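Local coordinates for protein peptidase S8 and S53, subtilisin, kexin, sedolisin (Mycobacterium smegmatis, PDB 4KG7) that probably cleaves proteins as a subtilisin-like serine endopeptidase, the mycosin protease MycP3 of the ESX-3 type VII secretion system, at residues A[51-63]-A[365-377]. Residues are numbered along the deposited sequence; the frame is centred on the assembly and turned at random.
Sequences LALNLSGAWQHSR and AGMVDPVAALTWD
Ala58 rests its CB against both Pro370 and Leu374, 4.0 Å from Pro370 CB and 3.9 Å from Leu374 CD1, where helices 55-59 and 370-375 run side by side, 22° apart and 8.8 Å between axes. Val371 reaches in with one methyl: CG2, anti to its own carbonyl carbon, lies 3.5 Å from Ala58 N, against side-chain-less Gly57 and beside the side-chain amide (ND2) of Asn54. Further toward the N-terminal ends, Leu53 CD2 meets Val368 CG1 at 3.6 Å, while Pro370 CG and CD both lie 3.4 Å from Leu53 O. Toward the C-terminal ends, Thr375 CG2 lies over one face of the His61 ring, 3.4 Å from CE1; its hydroxyl turns back to Val371 O.

No direct hydrogen bond crosses; two waters supply the polar links. One donates to Ala52 O and Val368 O. The other donates to Leu53 O and Asp369 OD1 and accepts from Val371 N, joining the Schellman turn at Asn54 to the N-terminus of helix 370-375. Asn54 and Asp369 each N-cap the helix that follows.

Helix 318-335 backs both segments, through Leu331 under Ala58 and Val328 under Pro370. The chain's last helix packs against short helix 55-59 outside the subtilisin-like fold's core, away from the predicted charge-relay triad.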
loop_
_atom_site.group_PDB
_atom_site.type_symbol
_atom_site.label_atom_id
_atom_site.label_comp_id
_atom_site.label_asym_id
_atom_site.label_seq_id
_atom_site.Cartn_x
_atom_site.Cartn_y
_atom_site.Cartn_z
ATOM N N LEU A 51 -18.885 1.723 -4.877
ATOM C CA LEU A 51 -19.750 1.544 -6.042
ATOM C C LEU A 51 -18.925 1.483 -7.335
ATOM O O LEU A 51 -19.199 0.650 -8.239
ATOM C CB LEU A 51 -20.826 2.638 -6.096
ATOM C CG LEU A 51 -21.768 2.689 -4.880
ATOM C CD1 LEU A 51 -22.640 3.929 -4.959
ATOM C CD2 LEU A 51 -22.638 1.460 -4.756
ATOM N N ALA A 52 -17.864 2.287 -7.390
ATOM C CA ALA A 52 -16.933 2.248 -8.518
ATOM C C ALA A 52 -16.315 0.851 -8.727
ATOM O O ALA A 52 -16.026 0.439 -9.857
ATOM C CB ALA A 52 -15.836 3.264 -8.286
ATOM N N LEU A 53 -16.092 0.148 -7.625
ATOM C CA LEU A 53 -15.458 -1.166 -7.639
ATOM C C LEU A 53 -16.448 -2.316 -7.744
ATOM O O LEU A 53 -16.036 -3.467 -7.882
ATOM C CB LEU A 53 -14.649 -1.337 -6.357
ATOM C CG LEU A 53 -13.412 -0.424 -6.257
ATOM C CD1 LEU A 53 -12.931 -0.437 -4.810
ATOM C CD2 LEU A 53 -12.335 -0.872 -7.229
ATOM N N ASN A 54 -17.741 -2.011 -7.641
ATOM C CA ASN A 54 -18.793 -3.036 -7.555
ATOM C C ASN A 54 -18.422 -4.149 -6.582
ATOM O O ASN A 54 -18.412 -5.335 -6.937
ATOM C CB ASN A 54 -19.144 -3.597 -8.941
ATOM C CG ASN A 54 -20.372 -4.513 -8.923
ATOM O OD1 ASN A 54 -21.148 -4.522 -7.976
ATOM N ND2 ASN A 54 -20.554 -5.262 -9.987
ATOM N N LEU A 55 -18.138 -3.768 -5.339
ATOM C CA LEU A 55 -17.832 -4.780 -4.333
ATOM C C LEU A 55 -19.011 -5.699 -4.053
ATOM O O LEU A 55 -18.800 -6.853 -3.766
ATOM C CB LEU A 55 -17.342 -4.171 -3.026
ATOM C CG LEU A 55 -16.069 -3.306 -3.100
ATOM C CD1 LEU A 55 -15.679 -2.773 -1.725
ATOM C CD2 LEU A 55 -14.938 -4.057 -3.768
ATOM N N SER A 56 -20.252 -5.200 -4.137
ATOM C CA SER A 56 -21.428 -6.086 -4.029
ATOM C C SER A 56 -21.379 -7.265 -4.986
ATOM O O SER A 56 -21.593 -8.416 -4.611
ATOM C CB SER A 56 -22.701 -5.281 -4.287
ATOM O OG SER A 56 -22.877 -4.413 -3.239
ATOM N N GLY A 57 -21.087 -6.967 -6.238
ATOM C CA GLY A 57 -20.919 -7.999 -7.249
ATOM C C GLY A 57 -19.777 -8.936 -6.912
ATOM O O GLY A 57 -19.874 -10.135 -7.060
ATOM N N ALA A 58 -18.672 -8.368 -6.440
ATOM C CA ALA A 58 -17.496 -9.178 -6.138
ATOM C C ALA A 58 -17.746 -10.185 -5.017
ATOM O O ALA A 58 -17.293 -11.327 -5.081
ATOM C CB ALA A 58 -16.331 -8.281 -5.772
ATOM N N TRP A 59 -18.483 -9.755 -3.998
ATOM C CA TRP A 59 -18.757 -10.625 -2.841
ATOM C C TRP A 59 -19.612 -11.859 -3.153
ATOM O O TRP A 59 -19.625 -12.824 -2.370
ATOM C CB TRP A 59 -19.386 -9.840 -1.696
ATOM C CG TRP A 59 -18.506 -8.741 -1.144
ATOM C CD1 TRP A 59 -17.146 -8.772 -1.002
ATOM C CD2 TRP A 59 -18.927 -7.454 -0.658
ATOM N NE1 TRP A 59 -16.697 -7.592 -0.472
ATOM C CE2 TRP A 59 -17.761 -6.758 -0.238
ATOM C CE3 TRP A 59 -20.171 -6.831 -0.517
ATOM C CZ2 TRP A 59 -17.805 -5.452 0.284
ATOM C CZ3 TRP A 59 -20.211 -5.551 -0.009
ATOM C CH2 TRP A 59 -19.036 -4.871 0.397
ATOM N N GLN A 60 -20.295 -11.845 -4.291
ATOM C CA GLN A 60 -20.976 -13.018 -4.790
ATOM C C GLN A 60 -20.016 -14.077 -5.314
ATOM O O GLN A 60 -20.408 -15.230 -5.480
ATOM C CB GLN A 60 -21.994 -12.629 -5.870
ATOM C CG GLN A 60 -23.158 -11.865 -5.260
ATOM C CD GLN A 60 -23.843 -12.696 -4.179
ATOM O OE1 GLN A 60 -24.213 -13.842 -4.421
ATOM N NE2 GLN A 60 -23.947 -12.149 -2.974
ATOM N N HIS A 61 -18.754 -13.703 -5.538
ATOM C CA HIS A 61 -17.716 -14.642 -5.942
ATOM C C HIS A 61 -16.752 -15.002 -4.824
ATOM O O HIS A 61 -16.314 -16.144 -4.731
ATOM C CB HIS A 61 -16.939 -14.068 -7.139
ATOM C CG HIS A 61 -17.796 -13.851 -8.345
ATOM N ND1 HIS A 61 -18.105 -14.867 -9.222
ATOM C CD2 HIS A 61 -18.445 -12.753 -8.799
ATOM C CE1 HIS A 61 -18.916 -14.406 -10.159
ATOM N NE2 HIS A 61 -19.120 -13.123 -9.941
ATOM N N SER A 62 -16.437 -14.045 -3.965
ATOM C CA SER A 62 -15.418 -14.239 -2.942
ATOM C C SER A 62 -15.503 -13.139 -1.889
ATOM O O SER A 62 -15.843 -11.996 -2.210
ATOM C CB SER A 62 -14.030 -14.230 -3.576
ATOM O OG SER A 62 -13.042 -14.425 -2.589
ATOM N N ARG A 63 -15.167 -13.494 -0.648
ATOM C CA ARG A 63 -15.003 -12.524 0.440
ATOM C C ARG A 63 -13.585 -12.594 1.061
ATOM O O ARG A 63 -13.322 -11.975 2.085
ATOM C CB ARG A 63 -16.076 -12.721 1.499
ATOM C CG ARG A 63 -17.419 -12.213 0.994
ATOM C CD ARG A 63 -18.547 -12.513 1.936
ATOM N NE ARG A 63 -18.533 -11.753 3.168
ATOM C CZ ARG A 63 -18.772 -10.441 3.295
ATOM N NH1 ARG A 63 -18.956 -9.642 2.238
ATOM N NH2 ARG A 63 -18.791 -9.916 4.515
ATOM N N ALA A 365 -2.609 -0.130 -15.999
ATOM C CA ALA A 365 -3.707 -0.721 -16.763
ATOM C C ALA A 365 -5.082 -0.139 -16.410
ATOM O O ALA A 365 -6.102 -0.568 -16.955
ATOM C CB ALA A 365 -3.688 -2.247 -16.586
ATOM N N GLY A 366 -5.129 0.847 -15.531
ATOM C CA GLY A 366 -6.394 1.519 -15.192
ATOM C C GLY A 366 -6.999 0.989 -13.915
ATOM O O GLY A 366 -6.381 0.175 -13.198
ATOM N N MET A 367 -8.219 1.433 -13.615
ATOM C CA MET A 367 -8.871 1.056 -12.359
ATOM C C MET A 367 -9.116 -0.450 -12.319
ATOM O O MET A 367 -9.645 -1.048 -13.258
ATOM C CB MET A 367 -10.199 1.796 -12.139
ATOM C CG MET A 367 -10.815 1.580 -10.749
ATOM S SD MET A 367 -12.208 2.704 -10.567
ATOM C CE MET A 367 -13.289 2.309 -11.925
ATOM N N VAL A 368 -8.729 -1.050 -11.207
ATOM C CA VAL A 368 -8.983 -2.462 -10.959
ATOM C C VAL A 368 -10.466 -2.742 -11.097
ATOM O O VAL A 368 -11.322 -1.901 -10.752
ATOM C CB VAL A 368 -8.451 -2.851 -9.554
ATOM C CG1 VAL A 368 -9.206 -2.159 -8.422
ATOM C CG2 VAL A 368 -8.388 -4.352 -9.345
ATOM N N ASP A 369 -10.777 -3.932 -11.603
ATOM C CA ASP A 369 -12.161 -4.327 -11.854
ATOM C C ASP A 369 -12.367 -5.680 -11.189
ATOM O O ASP A 369 -12.113 -6.722 -11.810
ATOM C CB ASP A 369 -12.461 -4.378 -13.351
ATOM C CG ASP A 369 -13.924 -4.645 -13.660
ATOM O OD1 ASP A 369 -14.634 -5.286 -12.840
ATOM O OD2 ASP A 369 -14.354 -4.268 -14.781
ATOM N N PRO A 370 -12.807 -5.670 -9.917
ATOM C CA PRO A 370 -12.872 -6.901 -9.160
ATOM C C PRO A 370 -13.732 -8.002 -9.779
ATOM O O PRO A 370 -13.307 -9.148 -9.830
ATOM C CB PRO A 370 -13.443 -6.455 -7.809
ATOM C CG PRO A 370 -13.004 -5.065 -7.687
ATOM C CD PRO A 370 -13.030 -4.489 -9.056
ATOM N N VAL A 371 -14.920 -7.674 -10.279
ATOM C CA VAL A 371 -15.791 -8.706 -10.844
ATOM C C VAL A 371 -15.161 -9.315 -12.100
ATOM O O VAL A 371 -15.178 -10.531 -12.305
ATOM C CB VAL A 371 -17.212 -8.183 -11.099
ATOM C CG1 VAL A 371 -17.991 -9.164 -11.936
ATOM C CG2 VAL A 371 -17.915 -7.892 -9.777
ATOM N N ALA A 372 -14.567 -8.466 -12.929
ATOM C CA ALA A 372 -13.886 -8.961 -14.134
ATOM C C ALA A 372 -12.724 -9.876 -13.743
ATOM O O ALA A 372 -12.517 -10.931 -14.344
ATOM C CB ALA A 372 -13.395 -7.811 -14.971
ATOM N N ALA A 373 -11.963 -9.475 -12.723
ATOM C CA ALA A 373 -10.834 -10.292 -12.261
ATOM C C ALA A 373 -11.288 -11.642 -11.720
ATOM O O ALA A 373 -10.606 -12.672 -11.879
ATOM C CB ALA A 373 -10.020 -9.539 -11.221
ATOM N N LEU A 374 -12.467 -11.656 -11.111
ATOM C CA LEU A 374 -12.984 -12.852 -10.500
ATOM C C LEU A 374 -13.678 -13.769 -11.482
ATOM O O LEU A 374 -13.936 -14.908 -11.151
ATOM C CB LEU A 374 -13.929 -12.480 -9.348
ATOM C CG LEU A 374 -13.165 -11.940 -8.125
ATOM C CD1 LEU A 374 -14.089 -11.135 -7.233
ATOM C CD2 LEU A 374 -12.488 -13.039 -7.321
ATOM N N THR A 375 -13.977 -13.287 -12.685
ATOM C CA THR A 375 -14.706 -14.103 -13.657
ATOM C C THR A 375 -13.976 -14.371 -14.977
ATOM O O THR A 375 -14.459 -15.148 -15.811
ATOM C CB THR A 375 -16.052 -13.451 -13.969
ATOM O OG1 THR A 375 -15.838 -12.144 -14.487
ATOM C CG2 THR A 375 -16.903 -13.359 -12.723
ATOM N N TRP A 376 -12.831 -13.736 -15.184
ATOM C CA TRP A 376 -12.070 -13.904 -16.418
ATOM C C TRP A 376 -11.583 -15.343 -16.603
ATOM O O TRP A 376 -11.200 -16.010 -15.643
ATOM C CB TRP A 376 -10.880 -12.941 -16.408
ATOM C CG TRP A 376 -10.006 -12.993 -17.629
ATOM C CD1 TRP A 376 -10.326 -12.583 -18.895
ATOM C CD2 TRP A 376 -8.649 -13.450 -17.684
ATOM N NE1 TRP A 376 -9.252 -12.774 -19.741
ATOM C CE2 TRP A 376 -8.212 -13.308 -19.023
ATOM C CE3 TRP A 376 -7.763 -13.977 -16.732
ATOM C CZ2 TRP A 376 -6.924 -13.673 -19.435
ATOM C CZ3 TRP A 376 -6.480 -14.330 -17.134
ATOM C CH2 TRP A 376 -6.074 -14.180 -18.480
ATOM N N ASP A 377 -11.633 -15.818 -17.846
ATOM C CA ASP A 377 -11.117 -17.134 -18.190
ATOM C C ASP A 377 -9.873 -16.949 -19.046
ATOM O O ASP A 377 -9.959 -16.335 -20.102
ATOM C CB ASP A 377 -12.165 -17.922 -18.975
ATOM C CG ASP A 377 -11.668 -19.296 -19.381
ATOM O OD1 ASP A 377 -11.737 -20.218 -18.543
ATOM O OD2 ASP A 377 -11.198 -19.444 -20.531
HETATM O O HOH W 1 -13.933 -1.279 -11.445
HETATM O O HOH W 2 -16.139 -5.051 -10.321
#